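Local coordinates for HMG-CoA Lyase (Bacillus subtilis subsp. subtilis, PDB 1YDO), which belongs to the HMGL-like family of enzymes, built on the TIM-barrel fold, at residues A[154-157]-A[158-162]; A[194-198]-A[199-203]. All blocks are in the same frame, centred on the assembly; numbering follows the deposited sequence.

Contact 1: A[154-157]-A[158-162]; sequences VPIE and QVIRL
The peptide carbonyl of Ile156 is met nearly end-on by the amide of Ile160, Ile160 N to Ile156 O 3.0 Å with an almost straight N-H...O angle of 175°. The carbonyl of Glu157 takes the next amide, Arg161 N to Glu157 O 2.8 Å. At the start of the helix, the pyrrolidine ring of Pro155 lies side by side with the Gln158 chain, Pro155 CG reaching Gln158 CB at 3.9 Å. Pro155 is the N-cap residue, and its carbonyl takes a weak bond from the backbone, Gln158 N to Pro155 O 3.3 Å. This is the first turn of helix 156-169, which links strands 137-143 and 174-177 in a beta-alpha-beta unit of the TIM barrel. On the flank turned to helix 185-196, the tips of two isoleucines meet at an angle, Ile156 CD1 to Ile160 CD1 3.5 Å. Ile160 CG1 stands beside its backbone N, anti to the carbonyl carbon (chi1 -52°), which carries that branch back along the helix toward Ile156. More loosely, Ile156 CD1 lies 4.3 Å from Val159 CB. Ile156 also rests on Ala194 of helix 185-196, while Val154, ahead of the helix, packs on Cys148.

Contact 2: A[194-198]-A[199-203]; sequences ALLAR and FPANQ
Hydrogen bonding between Leu195 and Phe199 is a single helix-like link, Phe199 N to Leu195 O 3.2 Å, with the donor tilted 19° from the carbonyl plane. The same oxygen takes a second, weak bond from Arg198 N at 2.8 Å, so two successive amides converge on Leu195 O near the C-terminal end of helix 185-196. Farther on, Gln203 N bonds to Pro200 O at 2.9 Å and closes the short 3-10 turn around Ala201 and Asn202. The CH-pi contact is between neighbours: Arg198 CB sits over one face of the Phe199 ring, offset toward the rim, 3.9 Å from the ring centroid. Apolar packing supplies the rest. Leu195 CD2 touches the ring at Phe199 CE2, 3.6 Å away, the two side chains crossing at a slant. With CG beside its own backbone N (chi1 -44°), Phe199 turns its ring back against the last helical turn, beside Leu195, where it also meets the ring of Phe167. Beyond the bend, a branch of Leu196 lies against the methyl of Ala201, Leu196 CD2 to Ala201 CB 3.3 Å. Such a turn, chain leaving an outer helix and heading for the next strand, here 204-207, is the alpha-to-beta loop of a TIM barrel.

Overall arrangement
Both contacts lie on the outer layer of the barrel, their centres about 20 and 19 Å from the centre of the chain and 13 Å from each other, and each mixes buried with exposed residues. Contact 1 opens helix 156-169, and contact 2 lies at the C-terminal end of the next helix, 185-196. They differ accordingly: successive backbone bonds start the helix in contact 1, whereas contact 2 has two amides on one carbonyl and a separate 3-10 turn bond, and packs round an aromatic ring. The two touch directly through apolar packing, with Ile160 CD1 3.4 Å from Leu195 CD2, and Val159 beside the same leucine. Arg198 of contact 2 also reaches across to Ile160 and Glu164 of helix 156-169.

Contact 1: A[154-157]-A[158-162]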
# COMPACT_ATOMS: atom_id res chain seq x y z
N VAL A 154 19.06 9.17 -10.22
CA VAL A 154 20.00 8.20 -10.77
C VAL A 154 19.65 7.92 -12.23
O VAL A 154 18.57 7.43 -12.53
CB VAL A 154 19.95 6.86 -10.01
CG1 VAL A 154 20.97 5.90 -10.59
CG2 VAL A 154 20.21 7.10 -8.54
N PRO A 155 20.58 8.22 -13.15
CA PRO A 155 20.38 8.00 -14.59
C PRO A 155 20.15 6.55 -14.96
O PRO A 155 20.73 5.64 -14.37
CB PRO A 155 21.66 8.55 -15.21
CG PRO A 155 22.69 8.30 -14.13
CD PRO A 155 21.95 8.71 -12.88
N ILE A 156 19.30 6.32 -15.95
CA ILE A 156 18.98 4.97 -16.37
C ILE A 156 20.18 4.27 -17.02
O ILE A 156 20.33 3.05 -16.90
CB ILE A 156 17.80 4.99 -17.35
CG1 ILE A 156 16.87 3.80 -17.08
CG2 ILE A 156 18.30 4.98 -18.78
CD1 ILE A 156 17.51 2.45 -17.21
N GLU A 157 21.03 5.05 -17.70
CA GLU A 157 22.22 4.51 -18.37
C GLU A 157 23.15 3.81 -17.40
O GLU A 157 23.84 2.86 -17.77
CB GLU A 157 23.00 5.64 -19.06
CG GLU A 157 22.18 6.51 -20.00
CD GLU A 157 21.51 7.68 -19.30
OE1 GLU A 157 20.51 8.22 -19.85
OE2 GLU A 157 21.98 8.08 -18.21
N GLN A 158 23.16 4.29 -16.16
CA GLN A 158 24.00 3.72 -15.12
C GLN A 158 23.53 2.30 -14.84
O GLN A 158 24.33 1.36 -14.86
CB GLN A 158 23.89 4.55 -13.84
CG GLN A 158 25.01 4.33 -12.86
CD GLN A 158 26.36 4.60 -13.49
OE1 GLN A 158 26.58 5.66 -14.07
NE2 GLN A 158 27.26 3.64 -13.38
N VAL A 159 22.24 2.16 -14.57
CA VAL A 159 21.64 0.87 -14.27
C VAL A 159 21.93 -0.10 -15.40
O VAL A 159 22.40 -1.21 -15.18
CB VAL A 159 20.12 0.97 -14.11
CG1 VAL A 159 19.55 -0.38 -13.72
CG2 VAL A 159 19.78 2.00 -13.05
N ILE A 160 21.64 0.34 -16.62
CA ILE A 160 21.86 -0.49 -17.79
C ILE A 160 23.32 -0.91 -17.84
O ILE A 160 23.63 -2.10 -17.96
CB ILE A 160 21.54 0.29 -19.07
CG1 ILE A 160 20.14 0.89 -18.98
CG2 ILE A 160 21.62 -0.64 -20.27
CD1 ILE A 160 19.05 -0.13 -18.91
N ARG A 161 24.21 0.07 -17.75
CA ARG A 161 25.64 -0.18 -17.77
C ARG A 161 25.98 -1.31 -16.81
O ARG A 161 26.40 -2.39 -17.23
CB ARG A 161 26.39 1.10 -17.37
CG ARG A 161 27.89 1.07 -17.64
CD ARG A 161 28.53 2.44 -17.38
NE ARG A 161 28.71 2.76 -15.96
CZ ARG A 161 29.62 2.19 -15.17
NH1 ARG A 161 29.70 2.56 -13.89
NH2 ARG A 161 30.46 1.27 -15.64
N LEU A 162 25.79 -1.06 -15.52
CA LEU A 162 26.08 -2.04 -14.47
C LEU A 162 25.37 -3.35 -14.73
O LEU A 162 25.98 -4.42 -14.71
CB LEU A 162 25.67 -1.49 -13.11
CG LEU A 162 26.41 -0.24 -12.62
CD1 LEU A 162 25.81 0.20 -11.29
CD2 LEU A 162 27.91 -0.54 -12.48

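Contact 2: A[194-198]-A[199-203]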
# COMPACT_ATOMS: atom_id res chain seq x y z
N ALA A 194 13.09 0.35 -20.27
CA ALA A 194 14.45 0.46 -20.78
C ALA A 194 15.28 -0.78 -20.47
O ALA A 194 16.14 -1.17 -21.26
CB ALA A 194 15.13 1.69 -20.20
N LEU A 195 15.02 -1.39 -19.32
CA LEU A 195 15.75 -2.60 -18.93
C LEU A 195 15.23 -3.83 -19.67
O LEU A 195 16.00 -4.51 -20.35
CB LEU A 195 15.65 -2.82 -17.41
CG LEU A 195 16.55 -1.97 -16.52
CD1 LEU A 195 16.09 -2.08 -15.09
CD2 LEU A 195 18.01 -2.40 -16.65
N LEU A 196 13.94 -4.10 -19.56
CA LEU A 196 13.37 -5.27 -20.21
C LEU A 196 13.68 -5.35 -21.70
O LEU A 196 13.57 -6.41 -22.31
CB LEU A 196 11.85 -5.32 -20.01
CG LEU A 196 11.40 -5.69 -18.60
CD1 LEU A 196 9.89 -5.63 -18.52
CD2 LEU A 196 11.92 -7.08 -18.25
N ALA A 197 14.08 -4.22 -22.27
CA ALA A 197 14.42 -4.19 -23.68
C ALA A 197 15.88 -4.55 -23.92
O ALA A 197 16.45 -4.20 -24.95
CB ALA A 197 14.11 -2.80 -24.24
N ARG A 198 16.49 -5.27 -22.99
CA ARG A 198 17.89 -5.64 -23.15
C ARG A 198 18.25 -6.92 -22.41
O ARG A 198 19.18 -7.63 -22.78
CB ARG A 198 18.79 -4.51 -22.66
CG ARG A 198 20.16 -4.46 -23.33
CD ARG A 198 20.78 -3.09 -23.19
NE ARG A 198 19.76 -2.04 -23.30
CZ ARG A 198 20.02 -0.74 -23.41
NH1 ARG A 198 21.28 -0.32 -23.44
NH2 ARG A 198 19.03 0.13 -23.47
N PHE A 199 17.51 -7.20 -21.35
CA PHE A 199 17.77 -8.38 -20.55
C PHE A 199 16.47 -9.13 -20.44
O PHE A 199 15.40 -8.53 -20.49
CB PHE A 199 18.23 -7.96 -19.16
CG PHE A 199 19.24 -6.84 -19.17
CD1 PHE A 199 20.59 -7.11 -19.34
CD2 PHE A 199 18.83 -5.52 -19.04
CE1 PHE A 199 21.53 -6.08 -19.37
CE2 PHE A 199 19.76 -4.48 -19.07
CZ PHE A 199 21.11 -4.76 -19.23
N PRO A 200 16.53 -10.45 -20.30
CA PRO A 200 15.33 -11.29 -20.19
C PRO A 200 14.56 -11.02 -18.89
O PRO A 200 15.13 -11.04 -17.80
CB PRO A 200 15.89 -12.71 -20.24
CG PRO A 200 17.25 -12.55 -19.66
CD PRO A 200 17.75 -11.28 -20.27
N ALA A 201 13.26 -10.76 -19.01
CA ALA A 201 12.43 -10.47 -17.85
C ALA A 201 12.49 -11.55 -16.78
O ALA A 201 12.35 -11.27 -15.59
CB ALA A 201 10.99 -10.25 -18.29
N ASN A 202 12.71 -12.80 -17.19
CA ASN A 202 12.78 -13.90 -16.25
C ASN A 202 13.97 -13.79 -15.31
O ASN A 202 13.96 -14.35 -14.21
CB ASN A 202 12.85 -15.23 -16.98
CG ASN A 202 11.63 -15.48 -17.85
OD1 ASN A 202 11.33 -16.62 -18.19
ND2 ASN A 202 10.94 -14.40 -18.22
N GLN A 203 15.00 -13.08 -15.73
CA GLN A 203 16.17 -12.94 -14.89
C GLN A 203 16.23 -11.60 -14.14
O GLN A 203 17.30 -11.16 -13.73
CB GLN A 203 17.43 -13.14 -15.73
CG GLN A 203 17.63 -14.57 -16.19
CD GLN A 203 18.78 -14.72 -17.16
OE1 GLN A 203 19.92 -14.34 -16.87
NE2 GLN A 203 18.48 -15.28 -18.33